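Local coordinates for fiber protein (Human adenovirus 16, PDB 3CNC) that forms the trimeric knob at the tip of the viral fibre and probably attaches the virus to its host-cell receptor CD46, at residues N39-E44 with S48-L53; T135-I140 with F213-E218; T164-K169 with E197-T202. All coordinates share one frame; numbering follows the deposited sequence.

Contact 1 (N39-E44 with S48-L53); sequences NCVIKE and SPDCKL
Cys40 and Leu53 meet at their first side-chain carbons, Cys40 CB lying 3.7 Å from Leu53 CB, and next to them Ile42 CD1 reaches Cys51 SG at 3.4 Å. Val90 of strand 85-94 and Leu70 of strand 63-72 continue this apolar patch. The two sulfurs, Cys40 SG and Cys51 SG, stand 4.2 Å apart, too far for a disulfide. Outward comes the backbone: Cys40 O accepts from Asp50 N at 2.9 Å and, weakly, from Cys51 N, so two residues face one, a classic beta bulge where the AB loop returns to strand 51-60. Cys51 O in turn takes two donors, Asn39 N and Cys40 N. At one end the Asn39 amide copies a strand partner: its OD1 accepts from Leu53 N (2.8 Å), while ND2 gives an almost straight bond (172°) to a lone pair of Leu53 O (3.0 Å). At the other end, with CG set between the backbone N and the carbonyl carbon (chi1 66°), the Asp50 carboxylate faces two backbone N-H groups; OD1 receives Ile42 N on its syn lone pair at 2.7 Å, and OD2 a weak bond from Lys43 N. These donors probably stabilise the carboxylate's negative charge and compensate for OD1 lying close to another acceptor, Cys40 O.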
# COMPACT_ATOMS: atom_id res chain seq x y z
N ASN A 39 -22.82 -1.12 -11.36
CA ASN A 39 -23.34 -1.75 -10.15
C ASN A 39 -23.42 -0.77 -8.99
O ASN A 39 -23.80 -1.14 -7.88
CB ASN A 39 -22.39 -2.90 -9.75
CG ASN A 39 -20.95 -2.40 -9.46
OD1 ASN A 39 -20.67 -1.22 -9.57
ND2 ASN A 39 -20.06 -3.32 -9.09
N CYS A 40 -23.09 0.49 -9.25
CA CYS A 40 -23.04 1.47 -8.19
C CYS A 40 -23.73 2.81 -8.50
O CYS A 40 -23.67 3.30 -9.62
CB CYS A 40 -21.56 1.68 -7.85
SG CYS A 40 -21.16 2.68 -6.43
N VAL A 41 -24.37 3.39 -7.49
CA VAL A 41 -25.06 4.67 -7.64
C VAL A 41 -24.33 5.81 -6.93
O VAL A 41 -24.18 5.81 -5.71
CB VAL A 41 -26.50 4.61 -7.09
CG1 VAL A 41 -27.18 5.95 -7.29
CG2 VAL A 41 -27.29 3.51 -7.78
N ILE A 42 -23.89 6.79 -7.72
CA ILE A 42 -23.17 7.93 -7.18
C ILE A 42 -24.03 9.19 -7.12
O ILE A 42 -23.77 10.09 -6.31
CB ILE A 42 -21.89 8.21 -8.03
CG1 ILE A 42 -20.67 7.67 -7.30
CG2 ILE A 42 -21.70 9.69 -8.28
CD1 ILE A 42 -20.76 6.22 -6.94
N LYS A 43 -25.05 9.27 -7.97
CA LYS A 43 -25.92 10.45 -7.99
C LYS A 43 -26.95 10.45 -6.86
O LYS A 43 -27.63 9.44 -6.63
CB LYS A 43 -26.65 10.58 -9.33
CG LYS A 43 -27.44 11.88 -9.44
CD LYS A 43 -28.33 11.91 -10.67
CE LYS A 43 -29.21 13.16 -10.68
NZ LYS A 43 -30.22 13.13 -11.77
N GLU A 44 -27.05 11.59 -6.18
CA GLU A 44 -27.97 11.80 -5.07
C GLU A 44 -29.41 11.39 -5.36
O GLU A 44 -29.99 11.81 -6.36
CB GLU A 44 -27.97 13.28 -4.67
CG GLU A 44 -26.64 13.79 -4.13
CD GLU A 44 -26.38 13.33 -2.71
OE1 GLU A 44 -27.20 13.66 -1.83
OE2 GLU A 44 -25.35 12.65 -2.48
N SER A 48 -30.84 3.63 -9.62
CA SER A 48 -30.27 2.80 -10.68
C SER A 48 -28.79 3.10 -10.89
O SER A 48 -28.37 4.26 -10.90
CB SER A 48 -31.03 3.00 -11.99
OG SER A 48 -30.83 4.32 -12.47
N PRO A 49 -27.98 2.05 -11.07
CA PRO A 49 -26.53 2.14 -11.30
C PRO A 49 -26.15 3.18 -12.33
O PRO A 49 -26.67 3.17 -13.44
CB PRO A 49 -26.17 0.73 -11.75
CG PRO A 49 -27.08 -0.11 -10.94
CD PRO A 49 -28.42 0.64 -11.03
N ASP A 50 -25.23 4.06 -11.96
CA ASP A 50 -24.76 5.09 -12.88
C ASP A 50 -23.23 5.07 -13.01
O ASP A 50 -22.63 5.98 -13.57
CB ASP A 50 -25.26 6.47 -12.44
CG ASP A 50 -24.66 6.92 -11.14
OD1 ASP A 50 -24.28 6.06 -10.32
OD2 ASP A 50 -24.59 8.15 -10.92
N CYS A 51 -22.61 4.01 -12.49
CA CYS A 51 -21.16 3.84 -12.58
C CYS A 51 -20.72 2.44 -12.15
O CYS A 51 -21.47 1.70 -11.50
CB CYS A 51 -20.42 4.91 -11.77
SG CYS A 51 -20.64 4.79 -10.00
N LYS A 52 -19.49 2.08 -12.52
CA LYS A 52 -18.94 0.76 -12.21
C LYS A 52 -17.95 0.83 -11.06
O LYS A 52 -16.93 1.52 -11.14
CB LYS A 52 -18.27 0.18 -13.44
CG LYS A 52 -19.19 0.05 -14.63
CD LYS A 52 -18.41 -0.10 -15.92
CE LYS A 52 -19.35 -0.25 -17.12
NZ LYS A 52 -18.61 -0.25 -18.42
N LEU A 53 -18.25 0.10 -9.98
CA LEU A 53 -17.39 0.06 -8.81
C LEU A 53 -16.62 -1.25 -8.73
O LEU A 53 -17.22 -2.33 -8.72
CB LEU A 53 -18.22 0.19 -7.53
CG LEU A 53 -17.44 -0.10 -6.24
CD1 LEU A 53 -16.49 1.05 -5.96
CD2 LEU A 53 -18.40 -0.28 -5.08

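Contact 2 (T135-I140 with F213-E218); sequences TAYPFI and FSYIRE
Tyr137 reaches Ile216 with its phenol oxygen: Ile216 N donates to Tyr137 OH at 2.9 Å, nearly straight at 168°, with the nitrogen lying in the plane of the ring at its edge. A chi1 of -41°, which sets CG opposite the carbonyl carbon, sends the ring out from the loop to the end of the strand. The same hydroxyl is hydrogen-bonded to Tyr67 OH of the second subunit, so two partners fix the outer end of the ring. Ala136 CB lies over the centre of one ring face and also packs against Ile216 CB at 3.9 Å, filling the angle between ring and isoleucine. Strand 211-216, strand J of the knob's antiparallel beta sandwich, is an outermost strand of its sheet within this chain, and the loop carrying Tyr137 joins it there at the subunit interface, where Ile216 also packs on Val56 of the second subunit. In Ile216, chi1 is -50°; CG1 stands beside the backbone N and comes to 3.5 Å from Tyr137 OH, so an apolar contact accompanies the hydrogen bond at the same oxygen. Tyr215 meets the other tyrosine through its stem, Tyr215 CB lying 3.8 Å from Tyr137 CE1. The two side chains run at about a right angle, and the Tyr215 ring turns away to bond through its own hydroxyl to Phe130 O.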
# COMPACT_ATOMS: atom_id res chain seq x y z
N THR A 135 -13.58 -3.48 17.14
CA THR A 135 -12.71 -3.22 18.29
C THR A 135 -11.74 -2.11 17.88
O THR A 135 -11.53 -1.16 18.62
CB THR A 135 -11.87 -4.47 18.71
OG1 THR A 135 -12.73 -5.59 18.96
CG2 THR A 135 -11.11 -4.18 19.99
N ALA A 136 -11.16 -2.23 16.69
CA ALA A 136 -10.21 -1.23 16.21
C ALA A 136 -10.91 0.04 15.73
O ALA A 136 -10.45 1.15 15.98
CB ALA A 136 -9.36 -1.80 15.06
N TYR A 137 -12.01 -0.14 15.02
CA TYR A 137 -12.76 0.99 14.49
C TYR A 137 -14.18 0.91 15.06
O TYR A 137 -15.05 0.26 14.49
CB TYR A 137 -12.77 0.90 12.97
CG TYR A 137 -11.43 0.48 12.38
CD1 TYR A 137 -11.26 -0.77 11.79
CD2 TYR A 137 -10.34 1.34 12.43
CE1 TYR A 137 -10.02 -1.15 11.25
CE2 TYR A 137 -9.10 0.97 11.90
CZ TYR A 137 -8.95 -0.26 11.31
OH TYR A 137 -7.71 -0.60 10.80
N PRO A 138 -14.42 1.57 16.20
CA PRO A 138 -15.72 1.57 16.87
C PRO A 138 -16.77 2.50 16.27
O PRO A 138 -16.45 3.40 15.50
CB PRO A 138 -15.39 2.00 18.31
CG PRO A 138 -13.86 1.98 18.39
CD PRO A 138 -13.43 2.33 16.99
N PHE A 139 -18.02 2.24 16.62
CA PHE A 139 -19.12 3.08 16.18
C PHE A 139 -19.31 4.22 17.19
O PHE A 139 -18.97 4.08 18.38
CB PHE A 139 -20.41 2.27 16.08
CG PHE A 139 -20.52 1.45 14.82
CD1 PHE A 139 -20.15 0.11 14.80
CD2 PHE A 139 -21.02 2.03 13.65
CE1 PHE A 139 -20.27 -0.65 13.64
CE2 PHE A 139 -21.15 1.28 12.48
CZ PHE A 139 -20.78 -0.06 12.47
N ILE A 140 -19.81 5.35 16.71
CA ILE A 140 -20.07 6.51 17.58
C ILE A 140 -21.09 6.10 18.64
O ILE A 140 -22.15 5.56 18.32
CB ILE A 140 -20.68 7.67 16.79
CG1 ILE A 140 -19.62 8.28 15.89
CG2 ILE A 140 -21.26 8.69 17.76
CD1 ILE A 140 -20.17 9.31 14.94
N PHE A 213 -5.27 0.10 0.25
CA PHE A 213 -5.40 0.36 1.67
C PHE A 213 -5.56 -0.95 2.45
O PHE A 213 -5.83 -1.99 1.86
CB PHE A 213 -6.62 1.25 1.91
CG PHE A 213 -7.92 0.64 1.46
CD1 PHE A 213 -8.79 0.06 2.37
CD2 PHE A 213 -8.24 0.59 0.10
CE1 PHE A 213 -9.96 -0.57 1.95
CE2 PHE A 213 -9.41 -0.03 -0.33
CZ PHE A 213 -10.27 -0.61 0.59
N SER A 214 -5.37 -0.88 3.76
CA SER A 214 -5.53 -2.05 4.64
C SER A 214 -6.20 -1.65 5.94
O SER A 214 -6.14 -0.49 6.34
CB SER A 214 -4.17 -2.68 4.97
OG SER A 214 -3.63 -3.34 3.84
N TYR A 215 -6.84 -2.60 6.61
CA TYR A 215 -7.50 -2.33 7.88
C TYR A 215 -7.58 -3.59 8.74
O TYR A 215 -7.57 -4.69 8.21
CB TYR A 215 -8.89 -1.72 7.64
CG TYR A 215 -9.88 -2.60 6.90
CD1 TYR A 215 -10.52 -3.65 7.55
CD2 TYR A 215 -10.21 -2.35 5.57
CE1 TYR A 215 -11.48 -4.43 6.90
CE2 TYR A 215 -11.17 -3.13 4.89
CZ TYR A 215 -11.80 -4.15 5.56
OH TYR A 215 -12.78 -4.88 4.93
N ILE A 216 -7.63 -3.42 10.07
CA ILE A 216 -7.73 -4.55 11.00
C ILE A 216 -9.10 -5.18 10.76
O ILE A 216 -10.11 -4.48 10.76
CB ILE A 216 -7.66 -4.12 12.49
CG1 ILE A 216 -6.46 -3.19 12.76
CG2 ILE A 216 -7.59 -5.35 13.38
CD1 ILE A 216 -5.18 -3.70 12.25
N ARG A 217 -9.14 -6.50 10.60
CA ARG A 217 -10.42 -7.14 10.31
C ARG A 217 -11.17 -7.75 11.48
O ARG A 217 -10.59 -8.13 12.50
CB ARG A 217 -10.23 -8.19 9.21
CG ARG A 217 -9.54 -9.48 9.63
CD ARG A 217 -9.37 -10.41 8.43
NE ARG A 217 -8.77 -11.67 8.82
CZ ARG A 217 -9.44 -12.70 9.33
NH1 ARG A 217 -10.76 -12.61 9.50
NH2 ARG A 217 -8.79 -13.79 9.71
N GLU A 218 -12.48 -7.84 11.33
CA GLU A 218 -13.34 -8.43 12.34
C GLU A 218 -13.09 -9.94 12.33
O GLU A 218 -12.67 -10.49 11.31
CB GLU A 218 -14.80 -8.12 12.01
CG GLU A 218 -15.81 -8.83 12.87
CD GLU A 218 -16.26 -8.02 14.07
OE1 GLU A 218 -15.78 -6.86 14.23
OE2 GLU A 218 -17.10 -8.54 14.85

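Contact 3 (T164-K169 with E197-T202); sequences TLFPLK and EAPETT
The face of the Phe166 ring receives the pyrrolidine ring of Pro199: Pro199 CG sits over its centre, 3.7 Å from the centroid of the Phe166 ring and only 13° off its normal, a well-centred CH-pi contact. The pyrrolidine does not touch at that one point alone. Its CB extends toward the far side of the same aromatic ring, Pro199 CB being 3.7 Å from Phe166 CE1, and the backbone joins in, with Pro199 CA 3.5 Å from Phe166 CZ. CG, CB and CA thus follow one another across the face, from the CD2-CE2 side to the tip, although the long axes of the two side chains cross obliquely. The phenylalanine attains this position with chi1 at -69°, which places CG opposite its carbonyl carbon and carries the ring outward from the strand to the loop. Near the ring's outer end Glu197 O approaches Phe166 CE2 at 3.7 Å, coming in at a slant. The attraction between these two segments is probably mainly dispersive, with the CH-pi contact of Pro199 CG at its centre. Close by, the Glu200 carboxylate is bonded to Thr161 N and Tyr158 OH, tying the loop to the turn and strand that precede Phe166. The whole contact lies at the surface and fastens the loop between strands 185-194 and 211-216 onto the start of strand 165-174; Leu193 of strand 185-194 touches both Phe166 and Pro199, and Tyr158 of strand 151-159 packs on the proline.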
# COMPACT_ATOMS: atom_id res chain seq x y z
N THR A 164 -3.03 15.15 -18.49
CA THR A 164 -2.62 15.67 -17.19
C THR A 164 -3.21 14.87 -16.03
O THR A 164 -4.36 14.41 -16.09
CB THR A 164 -3.01 17.16 -17.02
OG1 THR A 164 -4.39 17.34 -17.36
CG2 THR A 164 -2.14 18.05 -17.90
N LEU A 165 -2.42 14.69 -14.98
CA LEU A 165 -2.84 13.94 -13.81
C LEU A 165 -3.38 14.83 -12.69
O LEU A 165 -2.65 15.66 -12.15
CB LEU A 165 -1.68 13.12 -13.26
CG LEU A 165 -1.14 11.99 -14.14
CD1 LEU A 165 0.08 11.38 -13.45
CD2 LEU A 165 -2.22 10.94 -14.36
N PHE A 166 -4.65 14.64 -12.36
CA PHE A 166 -5.25 15.42 -11.29
C PHE A 166 -5.32 14.54 -10.04
O PHE A 166 -5.90 13.46 -10.06
CB PHE A 166 -6.65 15.90 -11.68
CG PHE A 166 -6.65 16.94 -12.76
CD1 PHE A 166 -6.42 16.58 -14.09
CD2 PHE A 166 -6.87 18.28 -12.45
CE1 PHE A 166 -6.41 17.54 -15.09
CE2 PHE A 166 -6.87 19.25 -13.45
CZ PHE A 166 -6.63 18.88 -14.78
N PRO A 167 -4.70 15.00 -8.95
CA PRO A 167 -4.70 14.25 -7.69
C PRO A 167 -6.08 14.22 -7.03
O PRO A 167 -6.77 15.24 -6.96
CB PRO A 167 -3.68 15.00 -6.85
CG PRO A 167 -3.90 16.42 -7.30
CD PRO A 167 -3.97 16.27 -8.80
N LEU A 168 -6.49 13.05 -6.56
CA LEU A 168 -7.77 12.88 -5.89
C LEU A 168 -7.51 12.45 -4.44
O LEU A 168 -6.90 11.42 -4.19
CB LEU A 168 -8.61 11.80 -6.59
CG LEU A 168 -8.93 11.99 -8.08
CD1 LEU A 168 -9.53 10.72 -8.62
CD2 LEU A 168 -9.90 13.17 -8.27
N LYS A 169 -7.97 13.27 -3.50
CA LYS A 169 -7.80 12.95 -2.09
C LYS A 169 -8.89 11.96 -1.71
O LYS A 169 -10.08 12.21 -1.89
CB LYS A 169 -7.88 14.23 -1.26
CG LYS A 169 -6.70 15.16 -1.54
CD LYS A 169 -6.78 16.49 -0.79
CE LYS A 169 -5.55 17.34 -1.11
NZ LYS A 169 -5.63 18.70 -0.50
N GLU A 197 -8.42 24.55 -12.30
CA GLU A 197 -9.44 24.55 -13.33
C GLU A 197 -9.92 23.15 -13.67
O GLU A 197 -9.18 22.18 -13.52
CB GLU A 197 -8.91 25.25 -14.58
CG GLU A 197 -7.50 24.85 -14.95
CD GLU A 197 -6.84 25.85 -15.87
OE1 GLU A 197 -7.35 26.07 -16.99
OE2 GLU A 197 -5.81 26.43 -15.47
N ALA A 198 -11.17 23.06 -14.11
CA ALA A 198 -11.77 21.79 -14.46
C ALA A 198 -10.85 20.95 -15.33
O ALA A 198 -10.15 21.46 -16.20
CB ALA A 198 -13.09 22.01 -15.19
N PRO A 199 -10.81 19.63 -15.07
CA PRO A 199 -9.99 18.67 -15.81
C PRO A 199 -10.47 18.49 -17.25
O PRO A 199 -9.65 18.39 -18.17
CB PRO A 199 -10.15 17.38 -14.99
CG PRO A 199 -10.31 17.90 -13.60
CD PRO A 199 -11.29 19.04 -13.81
N GLU A 200 -11.78 18.44 -17.44
CA GLU A 200 -12.35 18.27 -18.77
C GLU A 200 -13.26 19.42 -19.21
O GLU A 200 -13.51 20.37 -18.46
CB GLU A 200 -13.14 16.96 -18.86
CG GLU A 200 -12.36 15.67 -18.57
CD GLU A 200 -11.13 15.49 -19.45
OE1 GLU A 200 -11.12 15.97 -20.60
OE2 GLU A 200 -10.18 14.84 -18.98
N THR A 201 -13.77 19.30 -20.44
CA THR A 201 -14.67 20.27 -21.05
C THR A 201 -15.74 19.48 -21.79
O THR A 201 -16.81 19.99 -22.09
CB THR A 201 -13.91 21.18 -22.05
OG1 THR A 201 -13.33 22.28 -21.36
CG2 THR A 201 -14.85 21.69 -23.13
N THR A 202 -15.43 18.22 -22.06
CA THR A 202 -16.34 17.33 -22.78
C THR A 202 -16.76 16.22 -21.84
O THR A 202 -16.22 16.08 -20.75
CB THR A 202 -15.63 16.69 -23.98
OG1 THR A 202 -14.84 17.68 -24.64
CG2 THR A 202 -16.65 16.12 -24.95

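In the fold
The three contacts lie in different parts of one knob domain. Contacts 1 and 2 both reach the sheet containing strands 51-60 and 211-216, yet lie on opposite sides of the chain's centre, their own centres 26 Å apart and nearest atoms about 9 Å. Contact 3 belongs to the other sheet of the sandwich, with its centre 20 Å from that of contact 1 and 32 Å from that of contact 2. None touches another. In sequence, contact 1 closes first; both segments of contact 3 then fall between the two of contact 2. Surroundings differ as well: contact 2 is buried against the second subunit, whereas no other chain touches the segments of contact 1.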